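Local coordinates for histidine--tRNA ligase (Thermus thermophilus, PDB 1H4V), which attaches L-histidine to tRNA(His) at the expense of ATP, as a homodimeric class II aminoacyl-tRNA synthetase, at residues K15-I23 against L316-E326; I23-A34 against L146-L154. All blocks are in the same frame, centred on the assembly; numbering follows the deposited sequence.

Contact 1 of 2, residues K15-I23 against L316-E326; sequences KELRMHQRI and LEAEGFGLPEE. With SO4 (sulfate ion), chain B.
Pro324 O is gripped by two nitrogens of Arg18. Arg18 NH2 lies 3.0 Å from Pro324 O, and Arg18 NH1 donates to the same oxygen at 3.3 Å. Both bonds reach it from one side of the carbonyl plane, and the oxygen stays near the guanidinium plane. Arg18 is bent at chi3 (55°), which turns its NE edge to the sulfate, probably from the crystallisation liquor. Arg18 NE binds sulfate O4 at 2.6 Å, and Arg18 NH2 binds sulfate O1. Leu323 CG lies over one guanidinium face, toward its rim. Glu326 OE1 sits over the opposite face, a long charge pair to which no N-H points. Leu37 of the second subunit packs on Glu326. Arg22 NE holds sulfate O2 at 2.9 Å, while Leu323 CD1 rests over the centre of the Arg22 guanidinium. Met19 CE also packs on Leu323 CD1, at 3.7 Å. Lys15 NZ forms a salt bridge to Glu325 OE2 at 2.8 Å. An alanine in place of Arg18 would probably deprive Pro324 O of these two N-H donors and leave Arg22 to hold the sulfate without its partner. The loop leaving helix 309-318 runs along helix 14-33 toward strand 331-335 of the anticodon-binding domain.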
loop_
_atom_site.group_PDB
_atom_site.type_symbol
_atom_site.label_atom_id
_atom_site.label_comp_id
_atom_site.label_asym_id
_atom_site.label_seq_id
_atom_site.Cartn_x
_atom_site.Cartn_y
_atom_site.Cartn_z
ATOM N N LYS A 15 5.328 -14.730 5.468
ATOM C CA LYS A 15 6.259 -13.988 6.309
ATOM C C LYS A 15 6.925 -12.762 5.691
ATOM O O LYS A 15 7.093 -11.742 6.356
ATOM C CB LYS A 15 7.318 -14.939 6.870
ATOM C CG LYS A 15 6.733 -15.804 7.976
ATOM C CD LYS A 15 7.722 -16.772 8.574
ATOM C CE LYS A 15 7.063 -17.519 9.724
ATOM N NZ LYS A 15 7.947 -18.567 10.283
ATOM N N GLU A 16 7.307 -12.852 4.429
ATOM C CA GLU A 16 7.951 -11.726 3.770
ATOM C C GLU A 16 7.037 -10.504 3.817
ATOM O O GLU A 16 7.473 -9.401 4.137
ATOM C CB GLU A 16 8.277 -12.095 2.324
ATOM C CG GLU A 16 8.705 -10.921 1.478
ATOM C CD GLU A 16 9.987 -11.175 0.718
ATOM O OE1 GLU A 16 10.019 -12.088 -0.136
ATOM O OE2 GLU A 16 10.966 -10.447 0.982
ATOM N N LEU A 17 5.763 -10.704 3.501
ATOM C CA LEU A 17 4.808 -9.604 3.522
ATOM C C LEU A 17 4.679 -9.056 4.943
ATOM O O LEU A 17 4.679 -7.837 5.158
ATOM C CB LEU A 17 3.432 -10.085 3.060
ATOM C CG LEU A 17 2.454 -9.127 2.372
ATOM C CD1 LEU A 17 1.034 -9.548 2.760
ATOM C CD2 LEU A 17 2.697 -7.690 2.764
ATOM N N ARG A 18 4.562 -9.966 5.909
ATOM C CA ARG A 18 4.399 -9.565 7.295
ATOM C C ARG A 18 5.601 -8.761 7.783
ATOM O O ARG A 18 5.448 -7.817 8.556
ATOM C CB ARG A 18 4.133 -10.790 8.174
ATOM C CG ARG A 18 2.692 -11.313 8.053
ATOM C CD ARG A 18 2.511 -12.670 8.741
ATOM N NE ARG A 18 2.932 -12.627 10.141
ATOM C CZ ARG A 18 3.433 -13.666 10.800
ATOM N NH1 ARG A 18 3.578 -14.831 10.183
ATOM N NH2 ARG A 18 3.785 -13.544 12.073
ATOM N N MET A 19 6.787 -9.119 7.307
ATOM C CA MET A 19 7.984 -8.393 7.694
ATOM C C MET A 19 7.903 -6.959 7.148
ATOM O O MET A 19 8.195 -6.006 7.860
ATOM C CB MET A 19 9.230 -9.094 7.154
ATOM C CG MET A 19 10.515 -8.559 7.744
ATOM S SD MET A 19 10.468 -8.524 9.566
ATOM C CE MET A 19 10.853 -10.216 9.936
ATOM N N HIS A 20 7.492 -6.814 5.888
ATOM C CA HIS A 20 7.356 -5.500 5.265
ATOM C C HIS A 20 6.326 -4.653 6.005
ATOM O O HIS A 20 6.520 -3.447 6.204
ATOM C CB HIS A 20 6.915 -5.620 3.797
ATOM C CG HIS A 20 8.036 -5.894 2.844
ATOM N ND1 HIS A 20 8.070 -5.370 1.567
ATOM C CD2 HIS A 20 9.168 -6.627 2.981
ATOM C CE1 HIS A 20 9.176 -5.763 0.963
ATOM N NE2 HIS A 20 9.859 -6.528 1.797
ATOM N N GLN A 21 5.220 -5.280 6.397
ATOM C CA GLN A 21 4.166 -4.559 7.099
ATOM C C GLN A 21 4.619 -4.104 8.481
ATOM O O GLN A 21 4.194 -3.054 8.953
ATOM C CB GLN A 21 2.907 -5.427 7.202
ATOM C CG GLN A 21 2.388 -5.848 5.823
ATOM C CD GLN A 21 1.177 -6.744 5.878
ATOM O OE1 GLN A 21 1.140 -7.702 6.644
ATOM N NE2 GLN A 21 0.181 -6.452 5.042
ATOM N N ARG A 22 5.484 -4.885 9.123
ATOM C CA ARG A 22 5.980 -4.523 10.439
ATOM C C ARG A 22 6.881 -3.307 10.307
ATOM O O ARG A 22 6.781 -2.345 11.074
ATOM C CB ARG A 22 6.777 -5.674 11.059
ATOM C CG ARG A 22 5.932 -6.719 11.742
ATOM C CD ARG A 22 6.702 -7.315 12.903
ATOM N NE ARG A 22 5.974 -8.388 13.568
ATOM C CZ ARG A 22 6.389 -8.979 14.685
ATOM N NH1 ARG A 22 7.522 -8.587 15.250
ATOM N NH2 ARG A 22 5.682 -9.967 15.222
ATOM N N ILE A 23 7.766 -3.372 9.321
ATOM C CA ILE A 23 8.701 -2.298 9.063
ATOM C C ILE A 23 7.970 -0.990 8.815
ATOM O O ILE A 23 8.305 0.036 9.420
ATOM C CB ILE A 23 9.599 -2.652 7.865
ATOM C CG1 ILE A 23 10.430 -3.894 8.219
ATOM C CG2 ILE A 23 10.518 -1.494 7.531
ATOM C CD1 ILE A 23 11.255 -4.440 7.085
ATOM N N LEU A 316 17.522 -7.189 9.178
ATOM C CA LEU A 316 16.882 -7.888 10.294
ATOM C C LEU A 316 17.168 -9.379 10.200
ATOM O O LEU A 316 17.513 -10.018 11.192
ATOM C CB LEU A 316 15.368 -7.656 10.293
ATOM C CG LEU A 316 14.895 -6.307 10.843
ATOM C CD1 LEU A 316 13.386 -6.200 10.708
ATOM C CD2 LEU A 316 15.307 -6.176 12.304
ATOM N N GLU A 317 17.017 -9.922 8.997
ATOM C CA GLU A 317 17.272 -11.330 8.734
ATOM C C GLU A 317 18.715 -11.674 9.113
ATOM O O GLU A 317 18.973 -12.697 9.749
ATOM C CB GLU A 317 17.047 -11.613 7.251
ATOM C CG GLU A 317 17.237 -13.056 6.828
ATOM C CD GLU A 317 17.023 -13.234 5.333
ATOM O OE1 GLU A 317 17.953 -12.921 4.549
ATOM O OE2 GLU A 317 15.916 -13.667 4.940
ATOM N N ALA A 318 19.649 -10.814 8.712
ATOM C CA ALA A 318 21.063 -11.011 9.012
ATOM C C ALA A 318 21.311 -11.069 10.521
ATOM O O ALA A 318 22.167 -11.815 10.981
ATOM C CB ALA A 318 21.895 -9.894 8.382
ATOM N N GLU A 319 20.560 -10.282 11.286
ATOM C CA GLU A 319 20.700 -10.273 12.741
ATOM C C GLU A 319 19.949 -11.445 13.363
ATOM O O GLU A 319 19.901 -11.589 14.582
ATOM C CB GLU A 319 20.154 -8.972 13.331
ATOM C CG GLU A 319 20.990 -7.741 13.054
ATOM C CD GLU A 319 20.669 -6.621 14.027
ATOM O OE1 GLU A 319 20.013 -6.914 15.050
ATOM O OE2 GLU A 319 21.075 -5.464 13.780
ATOM N N GLY A 320 19.346 -12.273 12.517
ATOM C CA GLY A 320 18.614 -13.424 13.011
ATOM C C GLY A 320 17.149 -13.210 13.345
ATOM O O GLY A 320 16.465 -14.159 13.719
ATOM N N PHE A 321 16.654 -11.982 13.220
ATOM C CA PHE A 321 15.251 -11.711 13.521
ATOM C C PHE A 321 14.292 -12.618 12.750
ATOM O O PHE A 321 14.195 -12.553 11.523
ATOM C CB PHE A 321 14.905 -10.250 13.232
ATOM C CG PHE A 321 15.232 -9.314 14.360
ATOM C CD1 PHE A 321 16.552 -9.107 14.754
ATOM C CD2 PHE A 321 14.218 -8.644 15.038
ATOM C CE1 PHE A 321 16.857 -8.244 15.805
ATOM C CE2 PHE A 321 14.511 -7.779 16.091
ATOM C CZ PHE A 321 15.834 -7.580 16.477
ATOM N N GLY A 322 13.593 -13.473 13.487
ATOM C CA GLY A 322 12.632 -14.371 12.878
ATOM C C GLY A 322 11.253 -13.850 13.214
ATOM O O GLY A 322 11.095 -13.025 14.118
ATOM N N LEU A 323 10.246 -14.322 12.497
ATOM C CA LEU A 323 8.882 -13.873 12.734
ATOM C C LEU A 323 8.071 -15.055 13.250
ATOM O O LEU A 323 8.224 -16.175 12.764
ATOM C CB LEU A 323 8.291 -13.355 11.414
ATOM C CG LEU A 323 7.342 -12.154 11.368
ATOM C CD1 LEU A 323 7.920 -10.989 12.139
ATOM C CD2 LEU A 323 7.120 -11.760 9.913
ATOM N N PRO A 324 7.210 -14.834 14.252
ATOM C CA PRO A 324 6.408 -15.946 14.769
ATOM C C PRO A 324 5.532 -16.551 13.668
ATOM O O PRO A 324 5.468 -16.030 12.554
ATOM C CB PRO A 324 5.583 -15.292 15.875
ATOM C CG PRO A 324 5.433 -13.882 15.392
ATOM C CD PRO A 324 6.820 -13.566 14.889
ATOM N N GLU A 325 4.857 -17.648 13.978
ATOM C CA GLU A 325 4.001 -18.296 12.994
ATOM C C GLU A 325 2.673 -17.566 12.841
ATOM O O GLU A 325 2.191 -16.921 13.774
ATOM C CB GLU A 325 3.744 -19.754 13.386
ATOM C CG GLU A 325 4.997 -20.620 13.456
ATOM C CD GLU A 325 5.835 -20.544 12.189
ATOM O OE1 GLU A 325 5.257 -20.661 11.087
ATOM O OE2 GLU A 325 7.072 -20.378 12.298
ATOM N N GLU A 326 2.098 -17.668 11.646
ATOM C CA GLU A 326 0.816 -17.043 11.331
ATOM C C GLU A 326 -0.212 -17.585 12.315
ATOM O O GLU A 326 -0.266 -18.791 12.559
ATOM C CB GLU A 326 0.404 -17.409 9.899
ATOM C CG GLU A 326 -0.828 -16.694 9.359
ATOM C CD GLU A 326 -0.544 -15.263 8.922
ATOM O OE1 GLU A 326 -0.353 -14.389 9.799
ATOM O OE2 GLU A 326 -0.506 -15.016 7.693
HETATM S S SO4 B . 2.426 -9.951 12.616
HETATM O O1 SO4 B . 3.116 -11.019 13.367
HETATM O O2 SO4 B . 3.180 -8.692 12.744
HETATM O O3 SO4 B . 1.065 -9.751 13.141
HETATM O O4 SO4 B . 2.338 -10.341 11.195
#

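Contact 2 of 2, residues I23-A34 against L146-L154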
loop_
_atom_site.group_PDB
_atom_site.type_symbol
_atom_site.label_atom_id
_atom_site.label_comp_id
_atom_site.label_asym_id
_atom_site.label_seq_id
_atom_site.Cartn_x
_atom_site.Cartn_y
_atom_site.Cartn_z
ATOM N N ILE A 23 7.766 -3.372 9.321
ATOM C CA ILE A 23 8.701 -2.298 9.063
ATOM C C ILE A 23 7.970 -0.990 8.815
ATOM O O ILE A 23 8.305 0.036 9.420
ATOM C CB ILE A 23 9.599 -2.652 7.865
ATOM C CG1 ILE A 23 10.430 -3.894 8.219
ATOM C CG2 ILE A 23 10.518 -1.494 7.531
ATOM C CD1 ILE A 23 11.255 -4.440 7.085
ATOM N N VAL A 24 6.965 -1.023 7.941
ATOM C CA VAL A 24 6.204 0.181 7.645
ATOM C C VAL A 24 5.394 0.629 8.863
ATOM O O VAL A 24 5.328 1.828 9.149
ATOM C CB VAL A 24 5.273 -0.027 6.403
ATOM C CG1 VAL A 24 4.278 1.106 6.288
ATOM C CG2 VAL A 24 6.124 -0.068 5.119
ATOM N N ALA A 25 4.794 -0.318 9.592
ATOM C CA ALA A 25 4.009 0.019 10.784
ATOM C C ALA A 25 4.898 0.710 11.818
ATOM O O ALA A 25 4.456 1.610 12.525
ATOM C CB ALA A 25 3.373 -1.235 11.400
ATOM N N THR A 26 6.149 0.279 11.909
ATOM C CA THR A 26 7.073 0.890 12.846
ATOM C C THR A 26 7.416 2.318 12.424
ATOM O O THR A 26 7.434 3.226 13.252
ATOM C CB THR A 26 8.352 0.072 12.957
ATOM O OG1 THR A 26 8.041 -1.186 13.563
ATOM C CG2 THR A 26 9.385 0.806 13.798
ATOM N N ALA A 27 7.683 2.523 11.136
ATOM C CA ALA A 27 7.995 3.864 10.652
ATOM C C ALA A 27 6.774 4.750 10.908
ATOM O O ALA A 27 6.908 5.893 11.348
ATOM C CB ALA A 27 8.319 3.837 9.155
ATOM N N ARG A 28 5.582 4.220 10.644
ATOM C CA ARG A 28 4.379 5.004 10.856
ATOM C C ARG A 28 4.282 5.472 12.310
ATOM O O ARG A 28 3.961 6.635 12.566
ATOM C CB ARG A 28 3.113 4.214 10.475
ATOM C CG ARG A 28 1.821 4.918 10.891
ATOM C CD ARG A 28 0.548 4.174 10.494
ATOM N NE ARG A 28 0.239 4.308 9.070
ATOM C CZ ARG A 28 0.419 3.351 8.161
ATOM N NH1 ARG A 28 0.908 2.166 8.520
ATOM N NH2 ARG A 28 0.123 3.582 6.888
ATOM N N LYS A 29 4.573 4.579 13.254
ATOM C CA LYS A 29 4.499 4.931 14.673
ATOM C C LYS A 29 5.492 6.022 15.065
ATOM O O LYS A 29 5.119 7.003 15.706
ATOM C CB LYS A 29 4.732 3.696 15.560
ATOM C CG LYS A 29 4.743 4.006 17.065
ATOM C CD LYS A 29 5.002 2.763 17.912
ATOM C CE LYS A 29 6.449 2.267 17.787
ATOM N NZ LYS A 29 6.770 1.147 18.731
ATOM N N VAL A 30 6.757 5.861 14.685
ATOM C CA VAL A 30 7.752 6.864 15.054
ATOM C C VAL A 30 7.586 8.183 14.299
ATOM O O VAL A 30 7.707 9.252 14.888
ATOM C CB VAL A 30 9.214 6.338 14.859
ATOM C CG1 VAL A 30 9.321 4.896 15.325
ATOM C CG2 VAL A 30 9.638 6.475 13.435
ATOM N N LEU A 31 7.296 8.113 13.005
ATOM C CA LEU A 31 7.137 9.329 12.215
ATOM C C LEU A 31 5.877 10.119 12.564
ATOM O O LEU A 31 5.902 11.351 12.558
ATOM C CB LEU A 31 7.163 8.991 10.719
ATOM C CG LEU A 31 8.516 9.056 9.988
ATOM C CD1 LEU A 31 9.670 8.849 10.930
ATOM C CD2 LEU A 31 8.538 8.021 8.859
ATOM N N GLU A 32 4.780 9.440 12.884
ATOM C CA GLU A 32 3.564 10.175 13.218
ATOM C C GLU A 32 3.593 10.709 14.654
ATOM O O GLU A 32 2.835 11.614 15.000
ATOM C CB GLU A 32 2.309 9.327 12.941
ATOM C CG GLU A 32 2.161 9.019 11.432
ATOM C CD GLU A 32 0.811 8.459 11.022
ATOM O OE1 GLU A 32 0.197 7.702 11.808
ATOM O OE2 GLU A 32 0.366 8.760 9.895
ATOM N N ALA A 33 4.494 10.170 15.475
ATOM C CA ALA A 33 4.635 10.639 16.849
ATOM C C ALA A 33 5.419 11.941 16.794
ATOM O O ALA A 33 5.358 12.749 17.722
ATOM C CB ALA A 33 5.383 9.625 17.691
ATOM N N ALA A 34 6.166 12.142 15.710
ATOM C CA ALA A 34 6.945 13.366 15.554
ATOM C C ALA A 34 6.200 14.385 14.705
ATOM O O ALA A 34 6.773 15.368 14.245
ATOM C CB ALA A 34 8.281 13.065 14.953
ATOM N N LEU A 146 15.283 10.589 13.713
ATOM C CA LEU A 146 14.075 9.864 13.319
ATOM C C LEU A 146 14.408 8.594 12.526
ATOM O O LEU A 146 13.796 7.550 12.745
ATOM C CB LEU A 146 13.148 10.755 12.489
ATOM C CG LEU A 146 12.260 11.755 13.236
ATOM C CD1 LEU A 146 11.386 12.483 12.241
ATOM C CD2 LEU A 146 11.391 11.035 14.257
ATOM N N LEU A 147 15.370 8.689 11.611
ATOM C CA LEU A 147 15.780 7.540 10.820
ATOM C C LEU A 147 16.448 6.543 11.749
ATOM O O LEU A 147 16.154 5.346 11.716
ATOM C CB LEU A 147 16.758 7.960 9.720
ATOM C CG LEU A 147 17.467 6.817 8.995
ATOM C CD1 LEU A 147 16.431 5.896 8.349
ATOM C CD2 LEU A 147 18.422 7.390 7.955
ATOM N N TYR A 148 17.342 7.047 12.587
ATOM C CA TYR A 148 18.045 6.208 13.548
ATOM C C TYR A 148 17.015 5.440 14.389
ATOM O O TYR A 148 17.122 4.223 14.556
ATOM C CB TYR A 148 18.916 7.095 14.440
ATOM C CG TYR A 148 19.791 6.353 15.418
ATOM C CD1 TYR A 148 20.822 5.531 14.975
ATOM C CD2 TYR A 148 19.601 6.491 16.792
ATOM C CE1 TYR A 148 21.647 4.865 15.876
ATOM C CE2 TYR A 148 20.416 5.829 17.699
ATOM C CZ TYR A 148 21.438 5.020 17.234
ATOM O OH TYR A 148 22.258 4.375 18.132
ATOM N N GLU A 149 16.012 6.161 14.898
ATOM C CA GLU A 149 14.947 5.576 15.715
ATOM C C GLU A 149 14.108 4.518 14.991
ATOM O O GLU A 149 13.837 3.461 15.552
ATOM C CB GLU A 149 14.019 6.673 16.240
ATOM C CG GLU A 149 14.251 7.038 17.694
ATOM C CD GLU A 149 13.853 5.921 18.655
ATOM O OE1 GLU A 149 12.636 5.653 18.800
ATOM O OE2 GLU A 149 14.759 5.308 19.266
ATOM N N CYS A 150 13.670 4.805 13.767
ATOM C CA CYS A 150 12.881 3.831 13.023
ATOM C C CYS A 150 13.616 2.504 13.026
ATOM O O CYS A 150 13.029 1.457 13.303
ATOM C CB CYS A 150 12.687 4.256 11.564
ATOM S SG CYS A 150 11.556 5.617 11.258
ATOM N N LEU A 151 14.909 2.561 12.720
ATOM C CA LEU A 151 15.743 1.369 12.649
ATOM C C LEU A 151 15.992 0.721 14.003
ATOM O O LEU A 151 15.989 -0.502 14.119
ATOM C CB LEU A 151 17.080 1.706 11.984
ATOM C CG LEU A 151 17.014 2.373 10.607
ATOM C CD1 LEU A 151 18.424 2.766 10.168
ATOM C CD2 LEU A 151 16.374 1.430 9.601
ATOM N N LYS A 152 16.212 1.540 15.024
ATOM C CA LYS A 152 16.456 1.024 16.363
ATOM C C LYS A 152 15.206 0.328 16.889
ATOM O O LYS A 152 15.298 -0.724 17.504
ATOM C CB LYS A 152 16.845 2.163 17.310
ATOM C CG LYS A 152 17.995 1.833 18.243
ATOM C CD LYS A 152 19.317 1.836 17.495
ATOM C CE LYS A 152 20.479 1.424 18.395
ATOM N NZ LYS A 152 20.398 -0.008 18.807
ATOM N N GLU A 153 14.038 0.919 16.635
ATOM C CA GLU A 153 12.770 0.350 17.087
ATOM C C GLU A 153 12.488 -0.991 16.428
ATOM O O GLU A 153 11.746 -1.806 16.972
ATOM C CB GLU A 153 11.618 1.307 16.793
ATOM C CG GLU A 153 11.651 2.587 17.613
ATOM C CD GLU A 153 11.149 2.405 19.039
ATOM O OE1 GLU A 153 11.486 3.256 19.893
ATOM O OE2 GLU A 153 10.409 1.429 19.307
ATOM N N LEU A 154 13.075 -1.213 15.252
ATOM C CA LEU A 154 12.890 -2.466 14.533
ATOM C C LEU A 154 13.716 -3.570 15.174
ATOM O O LEU A 154 13.564 -4.739 14.832
ATOM C CB LEU A 154 13.296 -2.313 13.064
ATOM C CG LEU A 154 12.407 -1.418 12.203
ATOM C CD1 LEU A 154 13.034 -1.250 10.846
ATOM C CD2 LEU A 154 11.024 -2.021 12.085
#
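Glu153 reaches across to three residues of helix 14-33. Its CB rests 3.8 Å from Thr26 CG2. Its CG lies 4.0 Å from Val30 CG1, the two side chains running opposite ways. The chain bends at chi2 (-78°), and the carboxylate ends near Lys29. These two side chains cross at about a right angle, and Glu153 OE2 lies 3.7 Å from Lys29 NZ, a long salt bridge. Next along, Leu154 CD2 lies 3.4 Å from Thr26 OG1, which is hydrogen-bonded to Arg22 O. Leu154 CD1 meets Ile23 CG2. Deeper in, Cys150 SG sits 3.8 Å from Leu31 CD1 and also faces Ala27, at the closest CA approach of the two segments; the small alanine probably allows this. The Val30 CG2 to Cys150 SG approach is modelled too short to be trusted. At the far end Leu146 CD2 packs on Ala34 CB at 3.8 Å. Helix segments 23-33 and 146-153 run roughly antiparallel, at 138°, their axes 9.2 Å apart at closest. Leu31 and Leu146 both touch Tyr129 on strand 123-132. Two helices on one face of a largely antiparallel sheet are characteristic of the class II catalytic fold; helix 14-33 is probably the motif 1 helix.

How the contacts relate
Contacts 1 and 2 lie on successive parts of helix 14-33, meet at Ile23, and have centres about 16 Å apart. In chain order come residues 15-23, 23-34, 146-154 and 316-326, so contact 1 closes the longer loop and contact 2 falls within it. They also touch directly: Leu316 CD2 is 3.4 Å from Leu154 O. Helix 309-318, which with strand 302-308 is consistent with motif 3 of class II, packs on Ile23 and Leu154. Helix 14-33 therefore joins the sheet-covering layer of the catalytic domain to the segment leading to the anticodon-binding domain. Both contacts border the second subunit, consistent with the motif 1 role in dimerisation.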